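Local coordinates for EAL domain protein (Vibrio cholerae serotype O1, PDB 6IJ2) that probably hydrolyses cyclic dinucleotides such as c-di-GMP as a metal-dependent EAL-type phosphodiesterase, and here holds the linear product 5'-pGpG, at residues T38-G50 with L86-P98. The protein carries 1 engineered substitution. Residues are numbered along the deposited sequence; the frame is centred on the assembly and turned at random.
Sequences TKEIFGYEALVRG and LGLTSKLSINFLP. With CA (calcium ion), chain J; nucleotides of chain B.
Glu-45 and Asn-95 meet across two parallel strands and share a calcium ion, the tightly bonded end of this contact. Glu-45 is fully extended, CG anti to the backbone N (chi1 179°), which carries OE2 to 2.4 Å from the calcium. Asn-95 crosses it at about a right angle: OD1 takes the metal, while ND2 donates to the anti side of Glu-45 OE2 at 2.8 Å. An amide suits this place, offering the cation an oxygen and the carboxylate an N-H; Glu-128 and Asp-158 add further ligands. Strands 41-49 and 91-96 are neighbours in the barrel of the EAL fold, joined through helices 56-60 and 68-85, a beta-alpha-beta crossover that leaves both metal ligands at the active site. Beyond them, Val-48 N donates to N7 of G2 of chain B at 2.8 Å, and Arg-49 NH1 and NH2 both donate to its OP1. Between the strands, Ala-46 N bonds Ser-93 O at 2.9 Å. Gly-43, which forms a classic bulge with Phe-42 against Ile-33 of strand 27-35, has no CB to run into Lys-91 O, 3.1 Å from its CA. Apolar packing is close where Tyr-44 CD1 meets Leu-88 CD1 at 3.4 Å, but looser at the partly exposed end, where Lys-91 CG makes a CH-pi contact over one face of Phe-42, offset toward the rim, 4.2 Å from the ring centroid.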
# COMPACT_ATOMS: atom_id res chain seq x y z
N THR A 38 -27.43 -13.13 1.68
CA THR A 38 -28.17 -14.33 2.09
C THR A 38 -28.42 -14.38 3.59
O THR A 38 -29.23 -15.21 4.04
CB THR A 38 -27.39 -15.58 1.71
OG1 THR A 38 -26.16 -15.60 2.44
CG2 THR A 38 -27.07 -15.58 0.22
N LYS A 39 -27.72 -13.56 4.37
CA LYS A 39 -27.78 -13.50 5.82
C LYS A 39 -27.22 -14.76 6.47
O LYS A 39 -27.41 -14.98 7.67
CB LYS A 39 -29.20 -13.20 6.31
CG LYS A 39 -29.72 -11.87 5.77
CD LYS A 39 -31.14 -11.58 6.21
CE LYS A 39 -31.68 -10.37 5.47
NZ LYS A 39 -33.13 -10.15 5.74
N GLU A 40 -26.50 -15.56 5.71
CA GLU A 40 -25.83 -16.74 6.22
C GLU A 40 -24.40 -16.40 6.62
O GLU A 40 -23.80 -15.43 6.15
CB GLU A 40 -25.83 -17.85 5.17
CG GLU A 40 -27.24 -18.30 4.77
CD GLU A 40 -27.26 -19.20 3.55
OE1 GLU A 40 -26.18 -19.43 2.95
OE2 GLU A 40 -28.36 -19.67 3.17
N ILE A 41 -23.85 -17.23 7.49
CA ILE A 41 -22.46 -17.07 7.91
C ILE A 41 -21.56 -17.72 6.86
O ILE A 41 -21.71 -18.91 6.55
CB ILE A 41 -22.23 -17.66 9.30
CG1 ILE A 41 -22.98 -16.81 10.33
CG2 ILE A 41 -20.75 -17.75 9.61
CD1 ILE A 41 -22.94 -17.37 11.74
N PHE A 42 -20.64 -16.93 6.31
CA PHE A 42 -19.67 -17.42 5.33
C PHE A 42 -18.59 -18.25 6.01
O PHE A 42 -18.11 -19.24 5.45
CB PHE A 42 -19.05 -16.21 4.60
CG PHE A 42 -17.81 -16.53 3.82
CD1 PHE A 42 -17.89 -16.99 2.51
CD2 PHE A 42 -16.55 -16.40 4.41
CE1 PHE A 42 -16.75 -17.30 1.80
CE2 PHE A 42 -15.40 -16.72 3.70
CZ PHE A 42 -15.50 -17.16 2.40
N GLY A 43 -18.19 -17.84 7.21
CA GLY A 43 -17.14 -18.54 7.93
C GLY A 43 -16.75 -17.75 9.17
O GLY A 43 -17.45 -16.82 9.57
N TYR A 44 -15.63 -18.16 9.77
CA TYR A 44 -15.10 -17.50 10.96
C TYR A 44 -13.60 -17.32 10.83
O TYR A 44 -12.90 -18.24 10.36
CB TYR A 44 -15.36 -18.32 12.25
CG TYR A 44 -16.81 -18.41 12.65
CD1 TYR A 44 -17.67 -19.31 12.03
CD2 TYR A 44 -17.31 -17.61 13.66
CE1 TYR A 44 -18.99 -19.39 12.39
CE2 TYR A 44 -18.64 -17.68 14.03
CZ TYR A 44 -19.47 -18.58 13.39
OH TYR A 44 -20.80 -18.67 13.75
N GLU A 45 -13.09 -16.17 11.25
CA GLU A 45 -11.66 -15.95 11.35
C GLU A 45 -11.20 -16.41 12.73
O GLU A 45 -11.83 -16.07 13.75
CB GLU A 45 -11.29 -14.48 11.12
CG GLU A 45 -9.81 -14.26 11.25
CD GLU A 45 -9.38 -12.82 11.04
OE1 GLU A 45 -10.25 -11.92 10.97
OE2 GLU A 45 -8.16 -12.63 10.94
N ALA A 46 -10.15 -17.24 12.76
CA ALA A 46 -9.53 -17.67 14.01
C ALA A 46 -8.51 -16.62 14.48
O ALA A 46 -7.67 -16.17 13.70
CB ALA A 46 -8.84 -19.03 13.83
N LEU A 47 -8.58 -16.26 15.76
CA LEU A 47 -7.76 -15.20 16.32
C LEU A 47 -7.14 -15.68 17.62
O LEU A 47 -7.84 -16.19 18.49
CB LEU A 47 -8.60 -13.95 16.60
CG LEU A 47 -9.23 -13.33 15.35
CD1 LEU A 47 -10.36 -12.43 15.78
CD2 LEU A 47 -8.19 -12.54 14.56
N VAL A 48 -5.83 -15.50 17.75
CA VAL A 48 -5.10 -16.03 18.90
C VAL A 48 -5.52 -15.32 20.18
O VAL A 48 -5.76 -14.11 20.20
CB VAL A 48 -3.59 -15.91 18.63
CG1 VAL A 48 -2.90 -15.13 19.73
CG2 VAL A 48 -2.97 -17.27 18.47
N ARG A 49 -5.61 -16.09 21.28
CA ARG A 49 -5.94 -15.57 22.59
C ARG A 49 -5.16 -16.35 23.63
O ARG A 49 -4.79 -17.51 23.39
CB ARG A 49 -7.44 -15.69 22.93
CG ARG A 49 -8.37 -14.85 22.06
CD ARG A 49 -8.14 -13.37 22.30
NE ARG A 49 -9.06 -12.56 21.52
CZ ARG A 49 -8.80 -12.11 20.29
NH1 ARG A 49 -9.70 -11.38 19.63
NH2 ARG A 49 -7.65 -12.40 19.73
N GLY A 50 -4.91 -15.72 24.77
CA GLY A 50 -4.34 -16.45 25.89
C GLY A 50 -5.32 -17.45 26.45
O GLY A 50 -6.51 -17.47 26.12
N LEU A 86 -16.19 -27.42 17.82
CA LEU A 86 -17.33 -26.52 17.89
C LEU A 86 -18.36 -26.76 16.79
O LEU A 86 -19.42 -26.13 16.82
CB LEU A 86 -16.86 -25.06 17.84
CG LEU A 86 -16.03 -24.60 19.04
CD1 LEU A 86 -15.36 -23.24 18.75
CD2 LEU A 86 -16.88 -24.51 20.29
N GLY A 87 -18.07 -27.64 15.84
CA GLY A 87 -19.05 -27.98 14.82
C GLY A 87 -19.11 -27.02 13.65
O GLY A 87 -20.17 -26.87 13.03
N LEU A 88 -18.00 -26.36 13.33
CA LEU A 88 -17.97 -25.45 12.20
C LEU A 88 -18.13 -26.20 10.88
O LEU A 88 -17.38 -27.14 10.60
CB LEU A 88 -16.66 -24.66 12.21
CG LEU A 88 -16.52 -23.61 11.11
CD1 LEU A 88 -17.69 -22.64 11.17
CD2 LEU A 88 -15.19 -22.88 11.24
N THR A 89 -19.11 -25.79 10.07
CA THR A 89 -19.35 -26.41 8.77
C THR A 89 -19.15 -25.45 7.60
O THR A 89 -19.27 -25.87 6.44
CB THR A 89 -20.75 -27.04 8.71
OG1 THR A 89 -21.75 -26.05 8.95
CG2 THR A 89 -20.87 -28.15 9.77
N SER A 90 -18.82 -24.19 7.87
CA SER A 90 -18.47 -23.22 6.85
C SER A 90 -16.95 -22.99 6.86
O SER A 90 -16.19 -23.85 7.33
CB SER A 90 -19.28 -21.93 7.07
OG SER A 90 -18.95 -21.33 8.31
N LYS A 91 -16.51 -21.84 6.35
CA LYS A 91 -15.08 -21.61 6.16
C LYS A 91 -14.37 -21.27 7.47
O LYS A 91 -14.93 -20.62 8.36
CB LYS A 91 -14.86 -20.49 5.14
CG LYS A 91 -15.42 -20.82 3.75
CD LYS A 91 -14.37 -21.46 2.86
CE LYS A 91 -14.95 -21.85 1.50
NZ LYS A 91 -15.48 -20.67 0.77
N LEU A 92 -13.13 -21.75 7.59
CA LEU A 92 -12.22 -21.38 8.66
C LEU A 92 -11.08 -20.55 8.06
O LEU A 92 -10.36 -21.02 7.17
CB LEU A 92 -11.68 -22.63 9.37
CG LEU A 92 -10.60 -22.38 10.43
CD1 LEU A 92 -11.16 -21.55 11.59
CD2 LEU A 92 -9.94 -23.65 10.91
N SER A 93 -10.91 -19.32 8.55
CA SER A 93 -9.92 -18.40 8.00
C SER A 93 -8.81 -18.21 9.02
O SER A 93 -9.08 -17.87 10.18
CB SER A 93 -10.55 -17.06 7.65
OG SER A 93 -9.69 -16.30 6.81
N ILE A 94 -7.57 -18.45 8.60
CA ILE A 94 -6.42 -18.47 9.50
C ILE A 94 -5.44 -17.41 9.04
O ILE A 94 -5.17 -17.28 7.84
CB ILE A 94 -5.74 -19.85 9.54
CG1 ILE A 94 -6.75 -20.91 10.01
CG2 ILE A 94 -4.53 -19.84 10.48
CD1 ILE A 94 -6.29 -22.34 9.76
N ASN A 95 -4.91 -16.66 10.00
CA ASN A 95 -3.92 -15.64 9.69
C ASN A 95 -2.57 -16.28 9.47
O ASN A 95 -2.11 -17.07 10.30
CB ASN A 95 -3.84 -14.62 10.83
CG ASN A 95 -5.06 -13.73 10.91
OD1 ASN A 95 -5.20 -12.78 10.14
ND2 ASN A 95 -5.95 -14.03 11.85
N PHE A 96 -1.92 -15.97 8.36
CA PHE A 96 -0.63 -16.56 8.04
C PHE A 96 0.44 -15.63 8.58
O PHE A 96 0.60 -14.51 8.08
CB PHE A 96 -0.48 -16.79 6.54
CG PHE A 96 0.67 -17.70 6.16
CD1 PHE A 96 1.78 -17.85 6.97
CD2 PHE A 96 0.63 -18.41 4.97
CE1 PHE A 96 2.84 -18.67 6.61
CE2 PHE A 96 1.68 -19.24 4.60
CZ PHE A 96 2.78 -19.36 5.42
N LEU A 97 1.19 -16.10 9.58
CA LEU A 97 2.27 -15.35 10.20
C LEU A 97 3.24 -14.83 9.13
O LEU A 97 3.80 -15.63 8.37
CB LEU A 97 3.02 -16.22 11.20
CG LEU A 97 4.14 -15.55 11.99
CD1 LEU A 97 3.58 -14.72 13.15
CD2 LEU A 97 5.15 -16.57 12.49
N PRO A 98 3.44 -13.50 9.04
CA PRO A 98 4.28 -12.92 7.98
C PRO A 98 5.55 -13.68 7.64
O PRO A 98 6.43 -13.91 8.48
CB PRO A 98 4.58 -11.53 8.55
CG PRO A 98 3.30 -11.18 9.25
CD PRO A 98 2.82 -12.47 9.88
CA CA J . -6.87 -11.23 9.46
P G B 2 -7.08 -9.21 17.60
OP1 G B 2 -7.86 -10.40 17.62
OP2 G B 2 -6.69 -8.59 18.83
O5' G B 2 -5.77 -9.43 16.75
C5' G B 2 -4.68 -8.52 16.80
C4' G B 2 -3.68 -8.87 15.73
O4' G B 2 -3.23 -10.23 15.94
C3' G B 2 -4.20 -8.82 14.30
O3' G B 2 -3.27 -8.22 13.42
C2' G B 2 -4.32 -10.29 13.91
O2' G B 2 -4.15 -10.58 12.55
C1' G B 2 -3.18 -10.90 14.72
N9 G B 2 -3.44 -12.31 14.97
C8 G B 2 -4.49 -12.85 15.66
N7 G B 2 -4.49 -14.15 15.65
C5 G B 2 -3.39 -14.48 14.89
C6 G B 2 -2.87 -15.75 14.52
O6 G B 2 -3.32 -16.86 14.79
N1 G B 2 -1.73 -15.64 13.75
C2 G B 2 -1.16 -14.46 13.36
N2 G B 2 -0.07 -14.55 12.60
N3 G B 2 -1.62 -13.27 13.71
C4 G B 2 -2.72 -13.36 14.46
O HOH W 1 -8.85 -10.03 9.58
O HOH W 2 -5.46 -17.14 12.79